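Local coordinates for protein PaxB (Photorhabdus luminescens, PDB 6EK4) that probably serves as one component of a two-component alpha-helical pore-forming toxin of the YaxAB type that acts on membranes, at residues V65-P76 with I333-A344. Sequence-based numbering, arbitrary orientation.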
ATOM      1  N   VAL A  65     -14.323  18.567 -16.714  1.00 66.03           N
ATOM      2  CA  VAL A  65     -13.522  19.611 -17.361  1.00 66.74           C
ATOM      3  C   VAL A  65     -14.058  19.993 -18.754  1.00 66.87           C
ATOM      4  O   VAL A  65     -14.367  21.163 -18.983  1.00 66.29           O
ATOM      5  CB  VAL A  65     -12.018  19.234 -17.412  1.00 67.35           C
ATOM      6  CG1 VAL A  65     -11.219  20.272 -18.194  1.00 68.45           C
ATOM      7  CG2 VAL A  65     -11.462  19.095 -16.002  1.00 67.20           C
ATOM      8  N   PRO A  66     -14.183  19.019 -19.681  1.00 67.29           N
ATOM      9  CA  PRO A  66     -14.740  19.345 -20.999  1.00 68.10           C
ATOM     10  C   PRO A  66     -16.234  19.679 -20.979  1.00 68.34           C
ATOM     11  O   PRO A  66     -16.724  20.335 -21.899  1.00 68.79           O
ATOM     12  CB  PRO A  66     -14.491  18.069 -21.811  1.00 68.16           C
ATOM     13  CG  PRO A  66     -14.444  16.988 -20.797  1.00 67.66           C
ATOM     14  CD  PRO A  66     -13.782  17.604 -19.602  1.00 67.21           C
ATOM     15  N   GLN A  67     -16.945  19.227 -19.948  1.00 68.70           N
ATOM     16  CA  GLN A  67     -18.362  19.552 -19.779  1.00 69.79           C
ATOM     17  C   GLN A  67     -18.540  21.027 -19.426  1.00 70.35           C
ATOM     18  O   GLN A  67     -19.326  21.732 -20.059  1.00 70.56           O
ATOM     19  CB  GLN A  67     -18.991  18.669 -18.693  1.00 70.02           C
ATOM     20  CG  GLN A  67     -20.457  18.957 -18.386  1.00 70.13           C
ATOM     21  CD  GLN A  67     -21.368  18.787 -19.589  1.00 70.65           C
ATOM     22  OE1 GLN A  67     -21.095  17.988 -20.486  1.00 71.07           O
ATOM     23  NE2 GLN A  67     -22.465  19.536 -19.608  1.00 71.01           N
ATOM     24  N   LEU A  68     -17.810  21.482 -18.409  1.00 70.81           N
ATOM     25  CA  LEU A  68     -17.889  22.872 -17.958  1.00 71.12           C
ATOM     26  C   LEU A  68     -17.271  23.847 -18.962  1.00 72.61           C
ATOM     27  O   LEU A  68     -17.716  24.991 -19.065  1.00 73.24           O
ATOM     28  CB  LEU A  68     -17.223  23.033 -16.589  1.00 70.76           C
ATOM     29  CG  LEU A  68     -17.929  22.327 -15.429  1.00 70.68           C
ATOM     30  CD1 LEU A  68     -17.075  22.388 -14.171  1.00 71.06           C
ATOM     31  CD2 LEU A  68     -19.305  22.926 -15.173  1.00 70.63           C
ATOM     32  N   GLN A  69     -16.250  23.401 -19.691  1.00 73.65           N
ATOM     33  CA  GLN A  69     -15.671  24.209 -20.765  1.00 75.23           C
ATOM     34  C   GLN A  69     -16.718  24.507 -21.834  1.00 75.99           C
ATOM     35  O   GLN A  69     -16.873  25.652 -22.248  1.00 76.72           O
ATOM     36  CB  GLN A  69     -14.457  23.520 -21.395  1.00 76.68           C
ATOM     37  CG  GLN A  69     -13.154  23.759 -20.646  1.00 77.90           C
ATOM     38  CD  GLN A  69     -11.939  23.208 -21.373  1.00 79.82           C
ATOM     39  OE1 GLN A  69     -10.822  23.689 -21.184  1.00 81.29           O
ATOM     40  NE2 GLN A  69     -12.149  22.194 -22.207  1.00 80.32           N
ATOM     41  N   THR A  70     -17.442  23.475 -22.263  1.00 76.39           N
ATOM     42  CA  THR A  70     -18.513  23.634 -23.249  1.00 77.32           C
ATOM     43  C   THR A  70     -19.560  24.649 -22.789  1.00 77.21           C
ATOM     44  O   THR A  70     -19.976  25.507 -23.565  1.00 77.29           O
ATOM     45  CB  THR A  70     -19.221  22.293 -23.540  1.00 77.63           C
ATOM     46  OG1 THR A  70     -18.263  21.330 -23.998  1.00 78.62           O
ATOM     47  CG2 THR A  70     -20.308  22.467 -24.601  1.00 77.88           C
ATOM     48  N   VAL A  71     -19.971  24.549 -21.527  1.00 77.31           N
ATOM     49  CA  VAL A  71     -21.009  25.420 -20.972  1.00 77.81           C
ATOM     50  C   VAL A  71     -20.547  26.880 -20.896  1.00 78.89           C
ATOM     51  O   VAL A  71     -21.263  27.783 -21.335  1.00 79.74           O
ATOM     52  CB  VAL A  71     -21.460  24.931 -19.572  1.00 77.35           C
ATOM     53  CG1 VAL A  71     -22.379  25.944 -18.903  1.00 76.86           C
ATOM     54  CG2 VAL A  71     -22.158  23.581 -19.677  1.00 77.19           C
ATOM     55  N   LEU A  72     -19.356  27.105 -20.346  1.00 80.00           N
ATOM     56  CA  LEU A  72     -18.811  28.461 -20.199  1.00 81.34           C
ATOM     57  C   LEU A  72     -18.472  29.123 -21.537  1.00 82.90           C
ATOM     58  O   LEU A  72     -18.555  30.344 -21.656  1.00 84.20           O
ATOM     59  CB  LEU A  72     -17.570  28.459 -19.293  1.00 81.79           C
ATOM     60  CG  LEU A  72     -17.801  28.673 -17.793  1.00 81.70           C
ATOM     61  CD1 LEU A  72     -18.992  27.880 -17.272  1.00 81.36           C
ATOM     62  CD2 LEU A  72     -16.538  28.316 -17.021  1.00 82.25           C
ATOM     63  N   ARG A  73     -18.097  28.324 -22.533  1.00 84.68           N
ATOM     64  CA  ARG A  73     -17.737  28.850 -23.856  1.00 86.35           C
ATOM     65  C   ARG A  73     -18.939  29.339 -24.675  1.00 86.64           C
ATOM     66  O   ARG A  73     -18.756  30.039 -25.671  1.00 87.83           O
ATOM     67  CB  ARG A  73     -16.960  27.801 -24.659  1.00 87.54           C
ATOM     68  CG  ARG A  73     -15.526  27.600 -24.184  1.00 88.48           C
ATOM     69  CD  ARG A  73     -14.756  26.551 -24.983  1.00 89.85           C
ATOM     70  NE  ARG A  73     -15.509  25.320 -25.252  1.00 90.40           N
ATOM     71  CZ  ARG A  73     -14.968  24.113 -25.445  1.00 91.43           C
ATOM     72  NH1 ARG A  73     -15.762  23.074 -25.685  1.00 91.34           N
ATOM     73  NH2 ARG A  73     -13.650  23.923 -25.399  1.00 91.85           N
ATOM     74  N   GLN A  74     -20.152  28.972 -24.266  1.00 86.41           N
ATOM     75  CA  GLN A  74     -21.365  29.411 -24.963  1.00 87.51           C
ATOM     76  C   GLN A  74     -21.740  30.870 -24.672  1.00 88.68           C
ATOM     77  O   GLN A  74     -22.457  31.490 -25.459  1.00 89.60           O
ATOM     78  CB  GLN A  74     -22.546  28.497 -24.623  1.00 86.99           C
ATOM     79  CG  GLN A  74     -22.409  27.089 -25.181  1.00 87.95           C
ATOM     80  CD  GLN A  74     -23.707  26.303 -25.146  1.00 88.72           C
ATOM     81  OE1 GLN A  74     -23.771  25.215 -24.574  1.00 88.61           O
ATOM     82  NE2 GLN A  74     -24.751  26.851 -25.763  1.00 89.58           N
ATOM     83  N   LEU A  75     -21.256  31.413 -23.556  1.00 89.09           N
ATOM     84  CA  LEU A  75     -21.616  32.777 -23.139  1.00 89.39           C
ATOM     85  C   LEU A  75     -20.908  33.899 -23.926  1.00 91.00           C
ATOM     86  O   LEU A  75     -21.584  34.774 -24.469  1.00 90.56           O
ATOM     87  CB  LEU A  75     -21.418  32.961 -21.624  1.00 88.59           C
ATOM     88  CG  LEU A  75     -22.630  32.612 -20.755  1.00 87.61           C
ATOM     89  CD1 LEU A  75     -23.072  31.173 -20.973  1.00 87.24           C
ATOM     90  CD2 LEU A  75     -22.321  32.863 -19.287  1.00 87.68           C
ATOM     91  N   PRO A  76     -19.559  33.880 -23.995  1.00 92.84           N
ATOM     92  CA  PRO A  76     -18.820  34.952 -24.691  1.00 94.21           C
ATOM     93  C   PRO A  76     -19.300  35.326 -26.108  1.00 95.51           C
ATOM     94  O   PRO A  76     -19.384  36.516 -26.414  1.00 96.33           O
ATOM     95  CB  PRO A  76     -17.383  34.422 -24.733  1.00 94.65           C
ATOM     96  CG  PRO A  76     -17.280  33.516 -23.560  1.00 93.95           C
ATOM     97  CD  PRO A  76     -18.643  32.918 -23.353  1.00 92.55           C
ATOM     98  N   ILE A 333     -15.495  34.808 -16.467  1.00 87.67           N
ATOM     99  CA  ILE A 333     -15.593  33.664 -17.375  1.00 86.77           C
ATOM    100  C   ILE A 333     -14.213  33.253 -17.893  1.00 87.95           C
ATOM    101  O   ILE A 333     -13.881  32.068 -17.897  1.00 87.95           O
ATOM    102  CB  ILE A 333     -16.543  33.959 -18.559  1.00 86.29           C
ATOM    103  CG1 ILE A 333     -17.988  34.052 -18.060  1.00 85.45           C
ATOM    104  CG2 ILE A 333     -16.437  32.882 -19.634  1.00 86.14           C
ATOM    105  CD1 ILE A 333     -18.941  34.701 -19.042  1.00 85.94           C
ATOM    106  N   HIS A 334     -13.417  34.232 -18.322  1.00 89.63           N
ATOM    107  CA  HIS A 334     -12.074  33.958 -18.849  1.00 91.13           C
ATOM    108  C   HIS A 334     -11.110  33.444 -17.777  1.00 90.01           C
ATOM    109  O   HIS A 334     -10.210  32.660 -18.080  1.00 89.89           O
ATOM    110  CB  HIS A 334     -11.494  35.194 -19.548  1.00 93.69           C
ATOM    111  CG  HIS A 334     -11.972  35.365 -20.957  1.00 95.77           C
ATOM    112  ND1 HIS A 334     -13.182  35.947 -21.268  1.00 95.97           N
ATOM    113  CD2 HIS A 334     -11.408  35.019 -22.138  1.00 97.27           C
ATOM    114  CE1 HIS A 334     -13.341  35.956 -22.580  1.00 96.38           C
ATOM    115  NE2 HIS A 334     -12.278  35.398 -23.131  1.00 97.47           N
ATOM    116  N   LYS A 335     -11.300  33.881 -16.534  1.00 88.59           N
ATOM    117  CA  LYS A 335     -10.497  33.387 -15.414  1.00 87.50           C
ATOM    118  C   LYS A 335     -10.891  31.944 -15.092  1.00 84.53           C
ATOM    119  O   LYS A 335     -10.031  31.095 -14.850  1.00 83.56           O
ATOM    120  CB  LYS A 335     -10.675  34.276 -14.179  1.00 88.75           C
ATOM    121  CG  LYS A 335      -9.519  34.204 -13.197  1.00 90.72           C
ATOM    122  CD  LYS A 335      -9.876  34.840 -11.863  1.00 91.89           C
ATOM    123  CE  LYS A 335      -8.733  34.713 -10.868  1.00 93.42           C
ATOM    124  NZ  LYS A 335      -9.142  35.108  -9.493  1.00 94.15           N
ATOM    125  N   GLN A 336     -12.198  31.680 -15.096  1.00 81.80           N
ATOM    126  CA  GLN A 336     -12.724  30.327 -14.903  1.00 79.23           C
ATOM    127  C   GLN A 336     -12.338  29.394 -16.050  1.00 78.73           C
ATOM    128  O   GLN A 336     -12.086  28.212 -15.829  1.00 78.44           O
ATOM    129  CB  GLN A 336     -14.250  30.352 -14.758  1.00 77.46           C
ATOM    130  CG  GLN A 336     -14.737  30.851 -13.407  1.00 77.00           C
ATOM    131  CD  GLN A 336     -16.245  30.764 -13.253  1.00 75.76           C
ATOM    132  OE1 GLN A 336     -16.934  30.147 -14.066  1.00 74.39           O
ATOM    133  NE2 GLN A 336     -16.767  31.382 -12.200  1.00 76.04           N
ATOM    134  N   LEU A 337     -12.302  29.925 -17.269  1.00 79.22           N
ATOM    135  CA  LEU A 337     -11.905  29.136 -18.436  1.00 79.23           C
ATOM    136  C   LEU A 337     -10.415  28.797 -18.413  1.00 80.44           C
ATOM    137  O   LEU A 337     -10.037  27.660 -18.695  1.00 80.92           O
ATOM    138  CB  LEU A 337     -12.267  29.860 -19.737  1.00 79.68           C
ATOM    139  CG  LEU A 337     -13.733  29.753 -20.172  1.00 78.70           C
ATOM    140  CD1 LEU A 337     -14.016  30.703 -21.326  1.00 79.30           C
ATOM    141  CD2 LEU A 337     -14.098  28.322 -20.551  1.00 77.84           C
ATOM    142  N   ASP A 338      -9.578  29.777 -18.074  1.00 81.82           N
ATOM    143  CA  ASP A 338      -8.132  29.552 -17.936  1.00 83.15           C
ATOM    144  C   ASP A 338      -7.821  28.473 -16.898  1.00 81.81           C
ATOM    145  O   ASP A 338      -6.869  27.707 -17.058  1.00 82.23           O
ATOM    146  CB  ASP A 338      -7.406  30.850 -17.556  1.00 85.45           C
ATOM    147  CG  ASP A 338      -7.265  31.815 -18.723  1.00 87.61           C
ATOM    148  OD1 ASP A 338      -7.814  31.543 -19.813  1.00 88.84           O
ATOM    149  OD2 ASP A 338      -6.600  32.858 -18.545  1.00 89.76           O
ATOM    150  N   PHE A 339      -8.624  28.424 -15.838  1.00 79.96           N
ATOM    151  CA  PHE A 339      -8.500  27.389 -14.815  1.00 78.41           C
ATOM    152  C   PHE A 339      -8.818  26.007 -15.383  1.00 77.48           C
ATOM    153  O   PHE A 339      -8.134  25.033 -15.070  1.00 77.75           O
ATOM    154  CB  PHE A 339      -9.426  27.696 -13.636  1.00 77.69           C
ATOM    155  CG  PHE A 339      -9.407  26.650 -12.559  1.00 77.11           C
ATOM    156  CD1 PHE A 339      -8.365  26.598 -11.648  1.00 77.73           C
ATOM    157  CD2 PHE A 339     -10.432  25.717 -12.456  1.00 76.43           C
ATOM    158  CE1 PHE A 339      -8.342  25.636 -10.654  1.00 77.67           C
ATOM    159  CE2 PHE A 339     -10.416  24.753 -11.462  1.00 76.09           C
ATOM    160  CZ  PHE A 339      -9.368  24.712 -10.560  1.00 76.73           C
ATOM    161  N   LEU A 340      -9.857  25.929 -16.212  1.00 76.53           N
ATOM    162  CA  LEU A 340     -10.234  24.673 -16.866  1.00 75.51           C
ATOM    163  C   LEU A 340      -9.231  24.282 -17.953  1.00 76.68           C
ATOM    164  O   LEU A 340      -8.938  23.098 -18.129  1.00 76.60           O
ATOM    165  CB  LEU A 340     -11.642  24.774 -17.461  1.00 74.56           C
ATOM    166  CG  LEU A 340     -12.788  24.935 -16.458  1.00 73.34           C
ATOM    167  CD1 LEU A 340     -14.080  25.294 -17.177  1.00 72.95           C
ATOM    168  CD2 LEU A 340     -12.971  23.678 -15.621  1.00 72.45           C
ATOM    169  N   ASP A 341      -8.714  25.277 -18.675  1.00 77.96           N
ATOM    170  CA  ASP A 341      -7.669  25.053 -19.684  1.00 78.98           C
ATOM    171  C   ASP A 341      -6.431  24.411 -19.063  1.00 78.23           C
ATOM    172  O   ASP A 341      -5.769  23.587 -19.697  1.00 78.46           O
ATOM    173  CB  ASP A 341      -7.263  26.371 -20.360  1.00 81.05           C
ATOM    174  CG  ASP A 341      -8.364  26.959 -21.232  1.00 81.60           C
ATOM    175  OD1 ASP A 341      -9.366  26.262 -21.506  1.00 81.16           O
ATOM    176  OD2 ASP A 341      -8.222  28.130 -21.648  1.00 82.80           O
ATOM    177  N   ASP A 342      -6.124  24.801 -17.828  1.00 77.35           N
ATOM    178  CA  ASP A 342      -5.014  24.221 -17.072  1.00 77.21           C
ATOM    179  C   ASP A 342      -5.278  22.759 -16.713  1.00 75.14           C
ATOM    180  O   ASP A 342      -4.387  21.921 -16.834  1.00 75.40           O
ATOM    181  CB  ASP A 342      -4.754  25.031 -15.797  1.00 77.57           C
ATOM    182  CG  ASP A 342      -3.692  24.405 -14.913  1.00 77.98           C
ATOM    183  OD1 ASP A 342      -4.022  24.024 -13.771  1.00 77.17           O
ATOM    184  OD2 ASP A 342      -2.534  24.281 -15.365  1.00 79.14           O
ATOM    185  N   LEU A 343      -6.497  22.459 -16.267  1.00 72.88           N
ATOM    186  CA  LEU A 343      -6.872  21.089 -15.913  1.00 71.03           C
ATOM    187  C   LEU A 343      -6.834  20.165 -17.129  1.00 71.58           C
ATOM    188  O   LEU A 343      -6.406  19.014 -17.026  1.00 71.88           O
ATOM    189  CB  LEU A 343      -8.262  21.050 -15.269  1.00 69.63           C
ATOM    190  CG  LEU A 343      -8.404  21.705 -13.893  1.00 69.38           C
ATOM    191  CD1 LEU A 343      -9.852  21.647 -13.433  1.00 68.45           C
ATOM    192  CD2 LEU A 343      -7.493  21.049 -12.866  1.00 69.45           C
ATOM    193  N   ALA A 344      -7.280  20.671 -18.277  1.00 72.04           N
ATOM    194  CA  ALA A 344      -7.201  19.925 -19.533  1.00 72.49           C
ATOM    195  C   ALA A 344      -5.748  19.706 -19.953  1.00 73.71           C
ATOM    196  O   ALA A 344      -5.405  18.650 -20.489  1.00 74.53           O
ATOM    197  CB  ALA A 344      -7.963  20.651 -20.631  1.00 72.99           C
TER
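V65 meets helix segment 333-344 with both of its methyls. CG2 of V65 packs on CB of L343 at 3.8 Å, and CG1, anti to the backbone N (chi1 175°), lies beside the backbone at L340 and near the methyl of A344. One turn on, the CB of L68 touches CD1 of L340, 3.9 Å away. The Q69 and L340 side chains run past one another from opposing sides, with CG of Q69 3.7 Å from CB of L340. The amide of Q69 ends near the carboxylate of D341, the two planes steeply inclined. L72 sits between three side chains. Its CB rests on CD2 of L337 (3.7 Å), while its CD2 reaches CD1 of L340; the L72 side chain lies roughly perpendicular to that of Q336. The aliphatic part of R73 runs across L337, and CG of R73 is 4.0 Å from CD2 of L337. Past the regular helix, L75 and P76 share I333: CD2 of L75 lies 3.9 Å from CD1 of I333, and the ring of P76 lies against CG2 of I333. This is apolar packing of two nearly antiparallel helices, their segment axes 9.8 Å apart at closest approach, with 150° between their directions. It joins the end of helix 42-73 to helix 326-348 in the elongated all-helical bundle. Helix 101-141 packs on L68 and L75 through L126 and V122. W309 of helix 247-321 touches L68, L340 and L343, so both segments share this neighbour.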